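PDB 5ELH: RING finger protein unkempt homolog from Mus musculus, which binds specific RNA sequences through clustered CCCH zinc fingers and represses translation, helping to set the early morphology of cortical neurons. Local coordinates for residues His92-Lys97 with Pro130-Arg135. Residues are numbered along the deposited sequence; the frame is centred on the assembly and turned at random.
Sequences HLRYYK and PVYDIR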
loop_
_atom_site.group_PDB
_atom_site.type_symbol
_atom_site.label_atom_id
_atom_site.label_comp_id
_atom_site.label_asym_id
_atom_site.label_seq_id
_atom_site.Cartn_x
_atom_site.Cartn_y
_atom_site.Cartn_z
ATOM N N HIS A 92 -13.859 7.667 3.589
ATOM C CA HIS A 92 -13.214 8.774 4.294
ATOM C C HIS A 92 -12.860 8.358 5.723
ATOM O O HIS A 92 -13.572 7.551 6.349
ATOM C CB HIS A 92 -14.160 9.975 4.324
ATOM C CG HIS A 92 -13.478 11.298 4.501
ATOM N ND1 HIS A 92 -12.892 11.688 5.688
ATOM C CD2 HIS A 92 -13.322 12.336 3.646
ATOM C CE1 HIS A 92 -12.380 12.899 5.547
ATOM N NE2 HIS A 92 -12.639 13.320 4.323
ATOM N N LEU A 93 -11.755 8.904 6.222
ATOM C CA LEU A 93 -11.310 8.682 7.605
ATOM C C LEU A 93 -12.404 8.982 8.632
ATOM O O LEU A 93 -12.493 8.335 9.670
ATOM C CB LEU A 93 -10.071 9.535 7.902
ATOM C CG LEU A 93 -8.766 9.010 7.295
ATOM C CD1 LEU A 93 -7.703 10.104 7.248
ATOM C CD2 LEU A 93 -8.271 7.798 8.069
ATOM N N ARG A 94 -13.263 9.937 8.302
ATOM C CA ARG A 94 -14.344 10.370 9.169
ATOM C C ARG A 94 -15.447 9.334 9.324
ATOM O O ARG A 94 -16.059 9.231 10.387
ATOM C CB ARG A 94 -14.951 11.657 8.609
ATOM C CG ARG A 94 -16.227 12.121 9.299
ATOM C CD ARG A 94 -15.987 12.430 10.765
ATOM N NE ARG A 94 -17.195 12.933 11.410
ATOM C CZ ARG A 94 -18.125 12.171 11.973
ATOM N NH1 ARG A 94 -18.003 10.844 11.979
ATOM N NH2 ARG A 94 -19.183 12.743 12.534
ATOM N N TYR A 95 -15.709 8.585 8.261
ATOM C CA TYR A 95 -16.915 7.761 8.186
ATOM C C TYR A 95 -16.723 6.261 7.959
ATOM O O TYR A 95 -17.577 5.469 8.369
ATOM C CB TYR A 95 -17.838 8.310 7.107
ATOM C CG TYR A 95 -18.501 9.604 7.483
ATOM C CD1 TYR A 95 -19.287 9.688 8.625
ATOM C CD2 TYR A 95 -18.357 10.741 6.696
ATOM C CE1 TYR A 95 -19.909 10.851 8.977
ATOM C CE2 TYR A 95 -18.979 11.930 7.046
ATOM C CZ TYR A 95 -19.747 11.978 8.193
ATOM O OH TYR A 95 -20.385 13.130 8.560
ATOM N N TYR A 96 -15.632 5.854 7.324
ATOM C CA TYR A 96 -15.447 4.439 6.987
ATOM C C TYR A 96 -15.595 3.523 8.208
ATOM O O TYR A 96 -14.926 3.705 9.223
ATOM C CB TYR A 96 -14.085 4.227 6.324
ATOM C CG TYR A 96 -13.786 2.804 5.929
ATOM C CD1 TYR A 96 -14.518 2.161 4.938
ATOM C CD2 TYR A 96 -12.752 2.110 6.530
ATOM C CE1 TYR A 96 -14.237 0.856 4.574
ATOM C CE2 TYR A 96 -12.463 0.806 6.173
ATOM C CZ TYR A 96 -13.203 0.188 5.192
ATOM O OH TYR A 96 -12.902 -1.101 4.848
ATOM N N LYS A 97 -16.500 2.554 8.084
ATOM C CA LYS A 97 -16.778 1.551 9.127
ATOM C C LYS A 97 -17.073 2.129 10.510
ATOM O O LYS A 97 -16.763 1.491 11.521
ATOM C CB LYS A 97 -15.616 0.558 9.248
ATOM C CG LYS A 97 -15.244 -0.149 7.952
ATOM C CD LYS A 97 -15.980 -1.434 7.795
ATOM C CE LYS A 97 -15.632 -2.090 6.483
ATOM N NZ LYS A 97 -16.453 -3.301 6.291
ATOM N N PRO A 130 -14.456 7.091 14.481
ATOM C CA PRO A 130 -14.151 8.097 13.470
ATOM C C PRO A 130 -12.854 8.854 13.753
ATOM O O PRO A 130 -12.357 8.856 14.882
ATOM C CB PRO A 130 -15.362 9.039 13.528
ATOM C CG PRO A 130 -16.149 8.644 14.710
ATOM C CD PRO A 130 -15.806 7.253 15.042
ATOM N N VAL A 131 -12.288 9.439 12.701
ATOM C CA VAL A 131 -11.266 10.477 12.835
ATOM C C VAL A 131 -11.989 11.783 12.533
ATOM O O VAL A 131 -12.680 11.885 11.527
ATOM C CB VAL A 131 -10.111 10.288 11.832
ATOM C CG1 VAL A 131 -9.211 11.536 11.767
ATOM C CG2 VAL A 131 -9.292 9.061 12.190
ATOM N N TYR A 132 -11.834 12.775 13.403
ATOM C CA TYR A 132 -12.556 14.023 13.265
ATOM C C TYR A 132 -11.604 15.153 12.877
ATOM O O TYR A 132 -10.466 15.202 13.352
ATOM C CB TYR A 132 -13.216 14.391 14.592
ATOM C CG TYR A 132 -14.328 13.469 15.062
ATOM C CD1 TYR A 132 -15.617 13.599 14.568
ATOM C CD2 TYR A 132 -14.098 12.509 16.037
ATOM C CE1 TYR A 132 -16.646 12.783 15.015
ATOM C CE2 TYR A 132 -15.124 11.687 16.494
ATOM C CZ TYR A 132 -16.394 11.835 15.981
ATOM O OH TYR A 132 -17.421 11.022 16.417
ATOM N N ASP A 133 -12.086 16.049 12.023
ATOM C CA ASP A 133 -11.424 17.334 11.749
ATOM C C ASP A 133 -11.419 18.166 13.044
ATOM O O ASP A 133 -12.423 18.208 13.762
ATOM C CB ASP A 133 -12.196 18.060 10.645
ATOM C CG ASP A 133 -11.524 19.345 10.187
ATOM O OD1 ASP A 133 -11.474 20.309 10.979
ATOM O OD2 ASP A 133 -11.078 19.406 9.022
ATOM N N ILE A 134 -10.294 18.809 13.349
ATOM C CA ILE A 134 -10.173 19.609 14.568
ATOM C C ILE A 134 -11.339 20.602 14.693
ATOM O O ILE A 134 -11.803 20.888 15.805
ATOM C CB ILE A 134 -8.800 20.343 14.657
ATOM C CG1 ILE A 134 -8.650 21.102 15.989
ATOM C CG2 ILE A 134 -8.625 21.294 13.489
ATOM C CD1 ILE A 134 -8.585 20.212 17.209
ATOM N N ARG A 135 -11.839 21.093 13.561
ATOM C CA ARG A 135 -13.007 21.968 13.578
ATOM C C ARG A 135 -14.235 21.272 14.146
ATOM O O ARG A 135 -14.941 21.844 14.978
ATOM C CB ARG A 135 -13.314 22.504 12.187
ATOM C CG ARG A 135 -12.389 23.623 11.783
ATOM C CD ARG A 135 -12.467 23.903 10.309
ATOM N NE ARG A 135 -11.949 22.790 9.519
ATOM C CZ ARG A 135 -11.717 22.856 8.217
ATOM N NH1 ARG A 135 -11.972 23.980 7.563
ATOM N NH2 ARG A 135 -11.235 21.804 7.578
#
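At the third zinc finger of this CCCH cluster, the chain that enters the finger, with Leu93 and Arg94, lies against the chain that leaves it, Pro130 to Tyr132, just ahead of helix 134-142. One backbone bond joins them: Val131 N donates to Leu93 O at 3.2 Å, from above the carbonyl plane, and Leu93 O also receives Arg128 NH2. Next to it Arg94 CA makes a CH···O contact with Val131 O at 3.3 Å. Leu93 CB and Val131 CB meet 4.0 Å apart. The Arg94 side chain touches all three of Pro130, Val131 and Tyr132. Its bend at chi2 (62°) places Arg94 CD 3.4 Å from Val131 O. Tyr132 CE1 sits over the centre of the Arg94 guanidinium, 3.4 Å from Arg94 CZ, with the two planes 57° apart; Tyr95 CE1 covers the opposite face nearer the rim. Pro130 CB lies 3.6 Å from Arg94 NH1. A salt bridge from Arg94 NH2 to Glu136 holds the charged end and ties the entry to the helix. An alanine at Arg94 would probably leave Glu136 without this mate and open a gap between the Tyr95 and Tyr132 rings. Arg94 O, 3.2 Å from Pro130 CB, is buried without a polar partner, a likely cost. The join thus combines one backbone bond, apolar packing and a guanidinium met on its two faces by CE1 atoms of Tyr132 and Tyr95, its charge likely to be balanced by Glu136.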